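R.Pab1 family restriction endonuclease (Campylobacter coli, PDB 7CFA) is a restriction DNA glycosylase of the R.Pab1 family, which probably excises a base from its DNA recognition sequence and so leads to cleavage of the strand. Local coordinates at residues Y77-I82 with N209-M214. The protein carries 2 engineered substitutions. Numbering follows the deposited sequence.
Sequences YELSDI and NIFLEM
Two helices of the R.Pab1-type fold, 79-88 at its first turn and 208-219 near its start, meet here in a buried contact through Leu79 and Ile82 on one side and Phe211 and Met214 on the other. The side chains that meet are all apolar, and no hydrogen bond crosses between the two segments. The closest CA atoms are those of Leu79 and Phe211, 6.8 Å apart. Because Leu79 holds CG anti to its own N (chi1 176°), its branched end reaches over to the second helix and divides between two residues. One branch, Leu79 CD1, lies 3.7 Å from Phe211 CB and in the plane of the ring, at its CD2 edge, and it also brushes the backbone, 3.5 Å from Phe211 O. The other branch, Leu79 CD2, turns to Met214, reaching its CG at 4.2 Å. One turn further along, Ile82 CG2 lies over one face of the same ring, and on that same side Ile82 CD1 comes to 4.1 Å from Phe211 CE2. The phenyl group thus has leucine at its rim and isoleucine over a face. Just before the first helix, Glu78 occupies the N-cap position, its carboxylate held by a salt bridge to Lys20 and by hydrogen bonds to Trp51 and Gly54. Strand 198-203 adds Leu201 and Ile203 against Phe211. Phe172 of the antiparallel-sheet strand 166-175 meets the Phe211 ring at a steep angle and, with Leu170, packs on Met214, so helix 208-219 rests on the sheet, while Ile82 of helix 79-88 reaches Ile203 and Tyr10 of strand 8-13.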
loop_
_atom_site.group_PDB
_atom_site.type_symbol
_atom_site.label_atom_id
_atom_site.label_comp_id
_atom_site.label_asym_id
_atom_site.label_seq_id
_atom_site.Cartn_x
_atom_site.Cartn_y
_atom_site.Cartn_z
ATOM N N TYR A 77 22.247 10.180 8.112
ATOM C CA TYR A 77 21.559 10.404 6.847
ATOM C C TYR A 77 20.305 11.227 7.104
ATOM O O TYR A 77 19.560 10.945 8.048
ATOM C CB TYR A 77 21.209 9.067 6.180
ATOM C CG TYR A 77 20.486 9.181 4.858
ATOM C CD1 TYR A 77 21.085 9.789 3.763
ATOM C CD2 TYR A 77 19.212 8.649 4.696
ATOM C CE1 TYR A 77 20.426 9.885 2.550
ATOM C CE2 TYR A 77 18.547 8.738 3.489
ATOM C CZ TYR A 77 19.156 9.356 2.419
ATOM O OH TYR A 77 18.494 9.446 1.215
ATOM N N GLU A 78 20.089 12.243 6.270
ATOM C CA GLU A 78 18.898 13.084 6.321
ATOM C C GLU A 78 18.659 13.670 7.707
ATOM O O GLU A 78 19.340 14.618 8.104
ATOM C CB GLU A 78 17.675 12.294 5.847
ATOM C CG GLU A 78 17.695 12.028 4.352
ATOM C CD GLU A 78 16.383 11.486 3.825
ATOM O OE1 GLU A 78 15.678 10.778 4.575
ATOM O OE2 GLU A 78 16.056 11.775 2.655
ATOM N N LEU A 79 17.698 13.109 8.448
ATOM C CA LEU A 79 17.299 13.695 9.726
ATOM C C LEU A 79 18.472 13.776 10.696
ATOM O O LEU A 79 18.723 14.829 11.296
ATOM C CB LEU A 79 16.153 12.888 10.337
ATOM C CG LEU A 79 15.703 13.332 11.731
ATOM C CD1 LEU A 79 15.222 14.776 11.709
ATOM C CD2 LEU A 79 14.619 12.411 12.267
ATOM N N SER A 80 19.206 12.674 10.865
ATOM C CA SER A 80 20.309 12.678 11.822
ATOM C C SER A 80 21.479 13.515 11.329
ATOM O O SER A 80 22.202 14.103 12.140
ATOM C CB SER A 80 20.763 11.250 12.115
ATOM O OG SER A 80 21.351 10.656 10.972
ATOM N N ASP A 81 21.687 13.579 10.011
ATOM C CA ASP A 81 22.724 14.455 9.480
ATOM C C ASP A 81 22.366 15.922 9.672
ATOM O O ASP A 81 23.255 16.751 9.895
ATOM C CB ASP A 81 22.966 14.156 8.002
ATOM C CG ASP A 81 24.066 15.013 7.412
ATOM O OD1 ASP A 81 25.192 14.979 7.950
ATOM O OD2 ASP A 81 23.809 15.717 6.414
ATOM N N ILE A 82 21.078 16.261 9.584
ATOM C CA ILE A 82 20.648 17.630 9.857
ATOM C C ILE A 82 20.916 17.983 11.314
ATOM O O ILE A 82 21.462 19.048 11.624
ATOM C CB ILE A 82 19.162 17.808 9.497
ATOM C CG1 ILE A 82 18.965 17.719 7.983
ATOM C CG2 ILE A 82 18.636 19.132 10.030
ATOM C CD1 ILE A 82 17.528 17.473 7.569
ATOM N N ASN A 209 14.089 22.741 16.042
ATOM C CA ASN A 209 13.450 21.899 17.047
ATOM C C ASN A 209 12.374 20.997 16.455
ATOM O O ASN A 209 12.007 19.999 17.084
ATOM C CB ASN A 209 12.858 22.759 18.163
ATOM C CG ASN A 209 13.900 23.184 19.177
ATOM O OD1 ASN A 209 14.181 22.463 20.134
ATOM N ND2 ASN A 209 14.488 24.356 18.968
ATOM N N ILE A 210 11.864 21.326 15.266
ATOM C CA ILE A 210 10.972 20.410 14.563
ATOM C C ILE A 210 11.685 19.097 14.273
ATOM O O ILE A 210 11.127 18.010 14.462
ATOM C CB ILE A 210 10.452 21.065 13.271
ATOM C CG1 ILE A 210 9.572 22.267 13.610
ATOM C CG2 ILE A 210 9.700 20.050 12.419
ATOM C CD1 ILE A 210 9.164 23.071 12.409
ATOM N N PHE A 211 12.936 19.175 13.823
ATOM C CA PHE A 211 13.685 17.961 13.522
ATOM C C PHE A 211 14.107 17.235 14.793
ATOM O O PHE A 211 14.226 16.004 14.787
ATOM C CB PHE A 211 14.885 18.306 12.635
ATOM C CG PHE A 211 14.490 18.923 11.321
ATOM C CD1 PHE A 211 14.279 20.291 11.219
ATOM C CD2 PHE A 211 14.297 18.135 10.197
ATOM C CE1 PHE A 211 13.897 20.861 10.020
ATOM C CE2 PHE A 211 13.917 18.702 8.994
ATOM C CZ PHE A 211 13.715 20.065 8.907
ATOM N N LEU A 212 14.313 17.968 15.891
ATOM C CA LEU A 212 14.596 17.316 17.168
ATOM C C LEU A 212 13.381 16.553 17.682
ATOM O O LEU A 212 13.513 15.428 18.179
ATOM C CB LEU A 212 15.052 18.345 18.201
ATOM C CG LEU A 212 16.483 18.867 18.062
ATOM C CD1 LEU A 212 16.738 19.985 19.057
ATOM C CD2 LEU A 212 17.481 17.736 18.260
ATOM N N GLU A 213 12.190 17.149 17.580
ATOM C CA GLU A 213 10.978 16.436 17.972
ATOM C C GLU A 213 10.716 15.239 17.068
ATOM O O GLU A 213 10.142 14.240 17.514
ATOM C CB GLU A 213 9.778 17.385 17.959
ATOM C CG GLU A 213 9.833 18.457 19.035
ATOM C CD GLU A 213 8.568 19.292 19.103
ATOM O OE1 GLU A 213 7.619 19.012 18.339
ATOM O OE2 GLU A 213 8.522 20.231 19.923
ATOM N N MET A 214 11.131 15.319 15.803
ATOM C CA MET A 214 10.946 14.192 14.896
ATOM C C MET A 214 11.882 13.046 15.252
ATOM O O MET A 214 11.511 11.872 15.134
ATOM C CB MET A 214 11.170 14.639 13.453
ATOM C CG MET A 214 10.577 13.709 12.414
ATOM S SD MET A 214 11.016 14.227 10.748
ATOM C CE MET A 214 10.825 15.999 10.903
#